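PDB 6UYH: prolyl-tRNA synthetase, which probably catalyses the ATP-dependent attachment of proline to its tRNA, and here holds the inhibitor halofuginone together with an ATP analogue. Local coordinates for residues 28-33 / 156-161; 36-39 / 44-47; 436-441 / 448-453. All coordinates share one frame; numbering follows the deposited sequence.

How the interactions relate
Interactions 1 and 2 adjoin, with centres 8 Å apart. Helix 22-32 and strand 36-38 follow each other in the chain, and I30 O lies 3.0 Å from L36 N, probably a hydrogen bond. L36 and Y45 of interaction 2 also pack on P158 and its neighbours in interaction 1. Loop 156-161 carries three residues of the ANP pocket, while the side chain of Y45 is about 8 Å from ANP. At the ANP end of interaction 1, R161 forms a salt bridge with the terminal carboxylate of Y513, the last residue of the chain. Interaction 3 is remote: its nearest atoms are about 14 Å from interaction 1 and about 25 Å from interaction 2.

Interaction 1: residues 28-33 / 156-161; sequences QVITKS and AVPFIR. With ANP (phosphoaminophosphonic acid-adenylate ester), chain C.
The F159 ring meets I30 with its edge: I30 CG2 lies near the ring plane, 4.0 Å from F159 CE2. F47 adds an edge-to-face ring contact, and L276 and I280 of helix 274-283 also pack on F159. The second flat group is the guanidinium of R161, which has a γ-phosphate oxygen of ANP in plane at its edge. Segment 156-161 belongs to the loop between strands 140-149 and 164-174, the motif 2 loop expected in a class II synthetase. Within it, I160 and R161 both face V157 in a classic beta bulge.

P158 takes the other branch of I30. CD1 of I30 touches CB of P158 at 3.6 Å, and the two side chains cross at about a right angle. The I30 torsions divide the work: CG1, set between the backbone N and the carbonyl carbon (chi1 67°), carries CD1 to the proline, while CG2 goes to F159. The contact is small, apolar and buried, and joins helix 22-32 to the loop that carries F159, I160 and R161 of the ANP pocket.

From the bulge itself, I160 and R161 reach ANP. I160 O is 3.4 Å from adenine C2. The R161 chain bends at chi3 (-60°) and brings its guanidinium to the phosphate end, where E152 and the carboxylate of Y513 form salt bridges with it. R161 NH1 donates to ANP O2G at 3.1 Å, almost straight at 174°; the NH2 bond to O3G is weak.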
loop_
_atom_site.group_PDB
_atom_site.type_symbol
_atom_site.label_atom_id
_atom_site.label_comp_id
_atom_site.label_asym_id
_atom_site.label_seq_id
_atom_site.Cartn_x
_atom_site.Cartn_y
_atom_site.Cartn_z
ATOM N N GLN A 28 -26.194 -4.150 7.086
ATOM C CA GLN A 28 -26.893 -3.782 5.860
ATOM C C GLN A 28 -26.256 -2.563 5.205
ATOM O O GLN A 28 -26.115 -2.520 3.979
ATOM C CB GLN A 28 -28.376 -3.543 6.147
ATOM C CG GLN A 28 -29.129 -4.826 6.490
ATOM C CD GLN A 28 -30.631 -4.679 6.354
ATOM O OE1 GLN A 28 -31.120 -3.902 5.532
ATOM N NE2 GLN A 28 -31.374 -5.417 7.173
ATOM N N VAL A 29 -25.828 -1.580 6.004
ATOM C CA VAL A 29 -25.266 -0.362 5.421
ATOM C C VAL A 29 -23.911 -0.642 4.767
ATOM O O VAL A 29 -23.634 -0.151 3.666
ATOM C CB VAL A 29 -25.172 0.754 6.481
ATOM C CG1 VAL A 29 -24.343 1.926 5.958
ATOM C CG2 VAL A 29 -26.571 1.237 6.871
ATOM N N ILE A 30 -23.038 -1.418 5.422
ATOM C CA ILE A 30 -21.707 -1.597 4.841
ATOM C C ILE A 30 -21.754 -2.488 3.595
ATOM O O ILE A 30 -20.924 -2.332 2.693
ATOM C CB ILE A 30 -20.699 -2.138 5.871
ATOM C CG1 ILE A 30 -21.051 -3.569 6.291
ATOM C CG2 ILE A 30 -20.557 -1.153 7.065
ATOM C CD1 ILE A 30 -20.207 -4.107 7.464
ATOM N N THR A 31 -22.715 -3.417 3.514
ATOM C CA THR A 31 -22.788 -4.297 2.345
ATOM C C THR A 31 -23.560 -3.650 1.202
ATOM O O THR A 31 -23.113 -3.685 0.048
ATOM C CB THR A 31 -23.426 -5.650 2.699
ATOM O OG1 THR A 31 -24.735 -5.457 3.262
ATOM C CG2 THR A 31 -22.541 -6.433 3.675
ATOM N N LYS A 32 -24.732 -3.084 1.491
ATOM C CA LYS A 32 -25.579 -2.567 0.419
ATOM C C LYS A 32 -25.022 -1.286 -0.188
ATOM O O LYS A 32 -25.353 -0.955 -1.331
ATOM C CB LYS A 32 -27.004 -2.351 0.937
ATOM C CG LYS A 32 -27.668 -3.653 1.341
ATOM C CD LYS A 32 -29.079 -3.449 1.881
ATOM C CE LYS A 32 -29.732 -4.796 2.176
ATOM N NZ LYS A 32 -31.137 -4.667 2.664
ATOM N N SER A 33 -24.180 -0.566 0.548
ATOM C CA SER A 33 -23.466 0.566 -0.017
ATOM C C SER A 33 -22.306 0.155 -0.906
ATOM O O SER A 33 -21.642 1.039 -1.454
ATOM C CB SER A 33 -22.916 1.448 1.091
ATOM O OG SER A 33 -21.908 0.758 1.826
ATOM N N ALA A 156 -15.402 -10.469 16.287
ATOM C CA ALA A 156 -14.960 -9.556 15.244
ATOM C C ALA A 156 -16.071 -8.565 14.894
ATOM O O ALA A 156 -17.263 -8.860 15.017
ATOM C CB ALA A 156 -14.512 -10.330 13.998
ATOM N N VAL A 157 -15.661 -7.357 14.508
ATOM C CA VAL A 157 -16.574 -6.296 14.109
ATOM C C VAL A 157 -16.019 -5.691 12.825
ATOM O O VAL A 157 -14.865 -5.249 12.800
ATOM C CB VAL A 157 -16.736 -5.209 15.188
ATOM C CG1 VAL A 157 -17.663 -4.085 14.693
ATOM C CG2 VAL A 157 -17.278 -5.815 16.489
ATOM N N PRO A 158 -16.773 -5.675 11.725
ATOM C CA PRO A 158 -16.251 -5.085 10.487
ATOM C C PRO A 158 -15.633 -3.722 10.759
ATOM O O PRO A 158 -16.204 -2.899 11.476
ATOM C CB PRO A 158 -17.494 -4.988 9.594
ATOM C CG PRO A 158 -18.345 -6.158 10.050
ATOM C CD PRO A 158 -18.143 -6.206 11.564
ATOM N N PHE A 159 -14.420 -3.527 10.231
ATOM C CA PHE A 159 -13.572 -2.349 10.389
ATOM C C PHE A 159 -13.057 -2.157 11.814
ATOM O O PHE A 159 -11.853 -1.981 11.996
ATOM C CB PHE A 159 -14.281 -1.064 9.935
ATOM C CG PHE A 159 -14.741 -1.096 8.506
ATOM C CD1 PHE A 159 -13.827 -1.231 7.462
ATOM C CD2 PHE A 159 -16.081 -0.977 8.201
ATOM C CE1 PHE A 159 -14.254 -1.266 6.136
ATOM C CE2 PHE A 159 -16.518 -0.998 6.878
ATOM C CZ PHE A 159 -15.598 -1.138 5.842
ATOM N N ILE A 160 -13.939 -2.203 12.826
ATOM C CA ILE A 160 -13.528 -1.843 14.185
ATOM C C ILE A 160 -12.546 -2.856 14.755
ATOM O O ILE A 160 -11.597 -2.488 15.465
ATOM C CB ILE A 160 -14.753 -1.718 15.108
ATOM C CG1 ILE A 160 -15.730 -0.666 14.580
ATOM C CG2 ILE A 160 -14.295 -1.403 16.542
ATOM C CD1 ILE A 160 -15.189 0.754 14.610
ATOM N N ARG A 161 -12.797 -4.148 14.521
ATOM C CA ARG A 161 -11.997 -5.210 15.139
ATOM C C ARG A 161 -11.982 -6.399 14.177
ATOM O O ARG A 161 -12.870 -7.251 14.218
ATOM C CB ARG A 161 -12.545 -5.613 16.502
ATOM C CG ARG A 161 -11.611 -6.596 17.232
ATOM C CD ARG A 161 -12.119 -6.982 18.614
ATOM N NE ARG A 161 -12.252 -5.805 19.467
ATOM C CZ ARG A 161 -11.225 -5.121 19.963
ATOM N NH1 ARG A 161 -9.979 -5.501 19.705
ATOM N NH2 ARG A 161 -11.444 -4.050 20.719
HETATM P PG ANP C . -7.763 -2.551 21.303
HETATM O O1G ANP C . -8.271 -2.493 22.666
HETATM O O2G ANP C . -7.487 -4.071 20.941
HETATM O O3G ANP C . -8.875 -1.911 20.385
HETATM P PB ANP C . -4.812 -2.158 20.956
HETATM O O1B ANP C . -4.002 -1.813 22.114
HETATM O O2B ANP C . -4.744 -3.697 20.715
HETATM N N3B ANP C . -6.380 -1.685 21.110
HETATM P PA ANP C . -2.860 -1.010 19.155
HETATM O O1A ANP C . -2.241 0.033 20.000
HETATM O O2A ANP C . -2.005 -2.234 19.112
HETATM O O3A ANP C . -4.296 -1.441 19.680
HETATM O "O5'" ANP C . -3.178 -0.581 17.636
HETATM C "C5'" ANP C . -3.132 0.747 17.064
HETATM C "C4'" ANP C . -4.535 1.100 16.645
HETATM O "O4'" ANP C . -5.035 0.106 15.723
HETATM C "C3'" ANP C . -5.525 1.088 17.798
HETATM O "O3'" ANP C . -5.518 2.338 18.478
HETATM C "C2'" ANP C . -6.857 0.821 17.095
HETATM O "O2'" ANP C . -7.467 2.046 16.707
HETATM C "C1'" ANP C . -6.437 -0.038 15.886
HETATM N N9 ANP C . -6.736 -1.456 16.041
HETATM C C8 ANP C . -6.318 -2.288 17.048
HETATM N N7 ANP C . -6.735 -3.524 16.932
HETATM C C5 ANP C . -7.482 -3.509 15.760
HETATM C C6 ANP C . -8.197 -4.510 15.080
HETATM N N6 ANP C . -8.238 -5.789 15.461
HETATM N N1 ANP C . -8.861 -4.152 13.958
HETATM C C2 ANP C . -8.782 -2.884 13.540
HETATM N N3 ANP C . -8.125 -1.860 14.088
HETATM C C4 ANP C . -7.494 -2.239 15.205
#

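Interaction 2: residues 36-39 / 44-47; sequences LDYY and CYIF. With EDO (1,2-ethanediol), chain L.
D37 and I46 form the tight part of this antiparallel beta hairpin. They are a hydrogen-bonded pair, with D37 N to I46 O at 3.1 Å and I46 N to D37 O at 3.0 Å. Next to them L36 and F47 form a non-hydrogen-bonded pair, and L36 CA makes a CA-H...O contact with I46 O. L36 CG lies opposite the backbone N (chi1 -180°), which takes its methyls diagonally to Y45, with L36 CD1 3.7 Å from Y45 CB. On the other face, CD1 of I46 sits at 3.7 Å from Y38 O and also packs against the Y39 ring; the two side chains cross at about a right angle.

The hairpin is looser toward its turn. Y38 and Y45 lie side by side and point the same way, edge against edge, with Y38 CD1 3.8 Å from Y45 CE1. Y38 is exposed. A bound ethanediol, probably from the crystallisation liquor, bridges the two segments here. Y39 N donates to its O1 at 2.9 Å, and O1 donates to C44 O at 2.7 Å. G43 N also bonds the diol.

The hairpin has neighbours on several sides. The D37 and I46 face, with Y39 beyond it, meets the second subunit: D37 OD2 bonds W131 NE1 and Y39 OH bonds F79 O, both of that subunit, while F47 makes backbone bonds to it. L36 and Y38 pack on helix 22-32, and Y38 OH bonds S27 of that helix. Y45 packs on A156 and P158 of the loop before strand 164-174, and F47 meets Y166 of that strand edge-to-face.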
loop_
_atom_site.group_PDB
_atom_site.type_symbol
_atom_site.label_atom_id
_atom_site.label_comp_id
_atom_site.label_asym_id
_atom_site.label_seq_id
_atom_site.Cartn_x
_atom_site.Cartn_y
_atom_site.Cartn_z
ATOM N N LEU A 36 -18.260 -3.144 1.664
ATOM C CA LEU A 36 -17.621 -4.295 2.280
ATOM C C LEU A 36 -18.374 -5.559 1.899
ATOM O O LEU A 36 -19.586 -5.534 1.667
ATOM C CB LEU A 36 -17.578 -4.126 3.809
ATOM C CG LEU A 36 -16.947 -5.216 4.678
ATOM C CD1 LEU A 36 -16.317 -4.589 5.928
ATOM C CD2 LEU A 36 -17.993 -6.248 5.088
ATOM N N ASP A 37 -17.650 -6.669 1.824
ATOM C CA ASP A 37 -18.304 -7.966 1.782
ATOM C C ASP A 37 -17.700 -8.887 2.829
ATOM O O ASP A 37 -16.553 -8.715 3.246
ATOM C CB ASP A 37 -18.222 -8.624 0.416
ATOM C CG ASP A 37 -19.570 -9.119 -0.054
ATOM O OD1 ASP A 37 -20.428 -9.412 0.816
ATOM O OD2 ASP A 37 -19.782 -9.199 -1.277
ATOM N N TYR A 38 -18.512 -9.840 3.279
ATOM C CA TYR A 38 -18.058 -10.883 4.184
ATOM C C TYR A 38 -17.258 -11.952 3.436
ATOM O O TYR A 38 -17.307 -12.061 2.209
ATOM C CB TYR A 38 -19.258 -11.505 4.894
ATOM C CG TYR A 38 -19.970 -10.494 5.754
ATOM C CD1 TYR A 38 -19.390 -10.039 6.924
ATOM C CD2 TYR A 38 -21.200 -9.962 5.378
ATOM C CE1 TYR A 38 -20.025 -9.110 7.724
ATOM C CE2 TYR A 38 -21.843 -9.022 6.172
ATOM C CZ TYR A 38 -21.244 -8.598 7.339
ATOM O OH TYR A 38 -21.860 -7.672 8.154
ATOM N N TYR A 39 -16.550 -12.781 4.205
ATOM C CA TYR A 39 -15.566 -13.714 3.669
ATOM C C TYR A 39 -15.628 -15.003 4.482
ATOM O O TYR A 39 -16.201 -15.039 5.572
ATOM C CB TYR A 39 -14.177 -13.061 3.711
ATOM C CG TYR A 39 -13.071 -13.782 2.999
ATOM C CD1 TYR A 39 -13.130 -14.016 1.628
ATOM C CD2 TYR A 39 -11.947 -14.190 3.686
ATOM C CE1 TYR A 39 -12.084 -14.659 0.965
ATOM C CE2 TYR A 39 -10.897 -14.827 3.037
ATOM C CZ TYR A 39 -10.975 -15.062 1.689
ATOM O OH TYR A 39 -9.925 -15.699 1.072
ATOM N N CYS A 44 -12.259 -11.616 8.775
ATOM C CA CYS A 44 -11.601 -10.989 7.645
ATOM C C CYS A 44 -12.670 -10.496 6.684
ATOM O O CYS A 44 -13.697 -11.154 6.511
ATOM C CB CYS A 44 -10.667 -11.979 6.946
ATOM S SG CYS A 44 -9.353 -12.561 8.062
ATOM N N TYR A 45 -12.434 -9.334 6.076
ATOM C CA TYR A 45 -13.451 -8.695 5.250
ATOM C C TYR A 45 -12.834 -8.203 3.956
ATOM O O TYR A 45 -11.638 -7.924 3.882
ATOM C CB TYR A 45 -14.119 -7.527 5.990
ATOM C CG TYR A 45 -14.614 -7.928 7.372
ATOM C CD1 TYR A 45 -15.853 -8.522 7.528
ATOM C CD2 TYR A 45 -13.830 -7.724 8.509
ATOM C CE1 TYR A 45 -16.313 -8.914 8.782
ATOM C CE2 TYR A 45 -14.280 -8.113 9.769
ATOM C CZ TYR A 45 -15.518 -8.702 9.894
ATOM O OH TYR A 45 -15.983 -9.089 11.132
ATOM N N ILE A 46 -13.684 -8.077 2.941
ATOM C CA ILE A 46 -13.303 -7.585 1.617
ATOM C C ILE A 46 -13.601 -6.089 1.540
ATOM O O ILE A 46 -14.743 -5.668 1.776
ATOM C CB ILE A 46 -14.070 -8.345 0.524
ATOM C CG1 ILE A 46 -13.699 -9.831 0.552
ATOM C CG2 ILE A 46 -13.829 -7.700 -0.855
ATOM C CD1 ILE A 46 -14.720 -10.717 -0.126
ATOM N N PHE A 47 -12.581 -5.283 1.199
ATOM C CA PHE A 47 -12.728 -3.830 1.064
ATOM C C PHE A 47 -12.959 -3.523 -0.412
ATOM O O PHE A 47 -12.033 -3.637 -1.226
ATOM C CB PHE A 47 -11.491 -3.071 1.556
ATOM C CG PHE A 47 -11.226 -3.165 3.036
ATOM C CD1 PHE A 47 -11.073 -4.386 3.664
ATOM C CD2 PHE A 47 -11.069 -2.013 3.784
ATOM C CE1 PHE A 47 -10.814 -4.456 5.031
ATOM C CE2 PHE A 47 -10.794 -2.076 5.153
ATOM C CZ PHE A 47 -10.680 -3.297 5.771
HETATM C C1 EDO L . -16.101 -12.907 7.997
HETATM O O1 EDO L . -16.250 -11.971 6.927
HETATM C C2 EDO L . -16.999 -12.491 9.158
HETATM O O2 EDO L . -16.466 -13.003 10.382
#

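Interaction 3: residues 436-441 / 448-453; sequences CLIPWH and EYIKEK
I438 and I450 meet tip to tip, with their CD1 methyls 3.8 Å apart. The same methyl of I450 also touches W440: CZ3 lies 4.0 Å from I450 CD1, which sits near the indole plane at the ring edge. One methyl from the helix thus serves two residues of the strand, with P439 between them in sequence. I438, W440 and I450 are all buried, and the contact is purely apolar.

Torsions bring the groups together. W440 has CG opposite its backbone N (chi1 180°), which carries the six-membered ring toward the helix. I438 holds CG1 between its N and carbonyl carbon (chi1 66°) and extends CD1 from there.

In the next shell, F426 of helix 423-431 packs on both I438 and I450. F509 of strand 505-512 touches I438 and meets the W440 ring with planes at about 55°. Backbone bonds to strands 417-419 and 505-512 hold strand 435-440 from either side, in parallel and antiparallel pairing.

Helix 444-457 follows the strand after a short loop and packs back on it. Such helix-on-sheet packing suits the alpha/beta C-terminal domain of eukaryote-type prolyl-tRNA synthetases.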
loop_
_atom_site.group_PDB
_atom_site.type_symbol
_atom_site.label_atom_id
_atom_site.label_comp_id
_atom_site.label_asym_id
_atom_site.label_seq_id
_atom_site.Cartn_x
_atom_site.Cartn_y
_atom_site.Cartn_z
ATOM N N CYS A 436 -18.560 9.153 31.123
ATOM C CA CYS A 436 -18.575 9.704 32.468
ATOM C C CYS A 436 -17.204 10.256 32.828
ATOM O O CYS A 436 -16.195 9.568 32.659
ATOM C CB CYS A 436 -18.969 8.639 33.490
ATOM S SG CYS A 436 -20.549 7.855 33.131
ATOM N N LEU A 437 -17.184 11.477 33.358
ATOM C CA LEU A 437 -15.973 12.057 33.918
ATOM C C LEU A 437 -15.995 11.801 35.416
ATOM O O LEU A 437 -16.929 12.230 36.106
ATOM C CB LEU A 437 -15.884 13.557 33.633
ATOM C CG LEU A 437 -15.389 14.045 32.277
ATOM C CD1 LEU A 437 -15.713 15.533 32.138
ATOM C CD2 LEU A 437 -13.894 13.796 32.122
ATOM N N ILE A 438 -14.997 11.074 35.911
ATOM C CA ILE A 438 -14.998 10.698 37.324
ATOM C C ILE A 438 -13.756 11.254 38.013
ATOM O O ILE A 438 -12.704 11.416 37.374
ATOM C CB ILE A 438 -15.084 9.171 37.509
ATOM C CG1 ILE A 438 -13.824 8.472 36.985
ATOM C CG2 ILE A 438 -16.323 8.624 36.832
ATOM C CD1 ILE A 438 -13.672 7.045 37.497
ATOM N N PRO A 439 -13.833 11.561 39.306
ATOM C CA PRO A 439 -12.612 11.846 40.064
ATOM C C PRO A 439 -11.711 10.627 40.013
ATOM O O PRO A 439 -12.175 9.491 40.117
ATOM C CB PRO A 439 -13.113 12.116 41.492
ATOM C CG PRO A 439 -14.576 11.979 41.465
ATOM C CD PRO A 439 -15.020 11.417 40.166
ATOM N N TRP A 440 -10.416 10.861 39.831
ATOM C CA TRP A 440 -9.519 9.762 39.521
ATOM C C TRP A 440 -8.213 9.918 40.281
ATOM O O TRP A 440 -7.663 11.017 40.342
ATOM C CB TRP A 440 -9.259 9.717 38.011
ATOM C CG TRP A 440 -8.342 8.627 37.572
ATOM C CD1 TRP A 440 -7.141 8.774 36.948
ATOM C CD2 TRP A 440 -8.541 7.216 37.733
ATOM N NE1 TRP A 440 -6.580 7.543 36.705
ATOM C CE2 TRP A 440 -7.423 6.571 37.167
ATOM C CE3 TRP A 440 -9.559 6.437 38.284
ATOM C CZ2 TRP A 440 -7.288 5.179 37.151
ATOM C CZ3 TRP A 440 -9.420 5.053 38.273
ATOM C CH2 TRP A 440 -8.297 4.443 37.710
ATOM N N HIS A 441 -7.742 8.828 40.884
ATOM C CA HIS A 441 -6.347 8.701 41.287
ATOM C C HIS A 441 -5.830 7.421 40.659
ATOM O O HIS A 441 -6.408 6.351 40.872
ATOM C CB HIS A 441 -6.178 8.670 42.809
ATOM C CG HIS A 441 -4.748 8.736 43.244
ATOM N ND1 HIS A 441 -4.263 9.738 44.057
ATOM C CD2 HIS A 441 -3.691 7.935 42.963
ATOM C CE1 HIS A 441 -2.972 9.548 44.265
ATOM N NE2 HIS A 441 -2.599 8.463 43.607
ATOM N N GLU A 448 -9.786 -1.837 37.933
ATOM C CA GLU A 448 -10.389 -3.166 37.918
ATOM C C GLU A 448 -11.653 -3.205 38.769
ATOM O O GLU A 448 -12.653 -3.825 38.389
ATOM C CB GLU A 448 -9.374 -4.203 38.400
ATOM C CG GLU A 448 -9.923 -5.624 38.510
ATOM C CD GLU A 448 -10.392 -6.194 37.178
ATOM O OE1 GLU A 448 -9.866 -5.780 36.114
ATOM O OE2 GLU A 448 -11.295 -7.061 37.202
ATOM N N TYR A 449 -11.624 -2.547 39.929
ATOM C CA TYR A 449 -12.819 -2.450 40.764
ATOM C C TYR A 449 -13.976 -1.806 40.004
ATOM O O TYR A 449 -15.100 -2.318 40.008
ATOM C CB TYR A 449 -12.494 -1.660 42.028
ATOM C CG TYR A 449 -13.685 -1.396 42.909
ATOM C CD1 TYR A 449 -14.108 -2.346 43.830
ATOM C CD2 TYR A 449 -14.382 -0.195 42.833
ATOM C CE1 TYR A 449 -15.191 -2.110 44.654
ATOM C CE2 TYR A 449 -15.474 0.047 43.656
ATOM C CZ TYR A 449 -15.871 -0.916 44.560
ATOM O OH TYR A 449 -16.953 -0.699 45.385
ATOM N N ILE A 450 -13.716 -0.677 39.343
ATOM C CA ILE A 450 -14.774 0.016 38.613
ATOM C C ILE A 450 -15.326 -0.868 37.503
ATOM O O ILE A 450 -16.543 -0.930 37.280
ATOM C CB ILE A 450 -14.248 1.356 38.066
ATOM C CG1 ILE A 450 -13.916 2.309 39.225
ATOM C CG2 ILE A 450 -15.246 1.978 37.091
ATOM C CD1 ILE A 450 -13.046 3.498 38.792
ATOM N N LYS A 451 -14.439 -1.574 36.795
ATOM C CA LYS A 451 -14.884 -2.453 35.724
ATOM C C LYS A 451 -15.795 -3.555 36.255
ATOM O O LYS A 451 -16.859 -3.830 35.683
ATOM C CB LYS A 451 -13.672 -3.052 35.006
ATOM N N GLU A 452 -15.378 -4.221 37.332
ATOM C CA GLU A 452 -16.162 -5.343 37.844
ATOM C C GLU A 452 -17.497 -4.876 38.416
ATOM O O GLU A 452 -18.532 -5.524 38.202
ATOM C CB GLU A 452 -15.361 -6.108 38.904
ATOM N N LYS A 453 -17.495 -3.752 39.146
ATOM C CA LYS A 453 -18.720 -3.285 39.788
ATOM C C LYS A 453 -19.716 -2.759 38.763
ATOM O O LYS A 453 -20.910 -3.066 38.841
ATOM C CB LYS A 453 -18.401 -2.205 40.824
ATOM C CG LYS A 453 -19.587 -1.790 41.698
ATOM C CD LYS A 453 -19.145 -0.734 42.709
ATOM C CE LYS A 453 -20.278 -0.304 43.620
ATOM N NZ LYS A 453 -19.822 0.874 44.420
#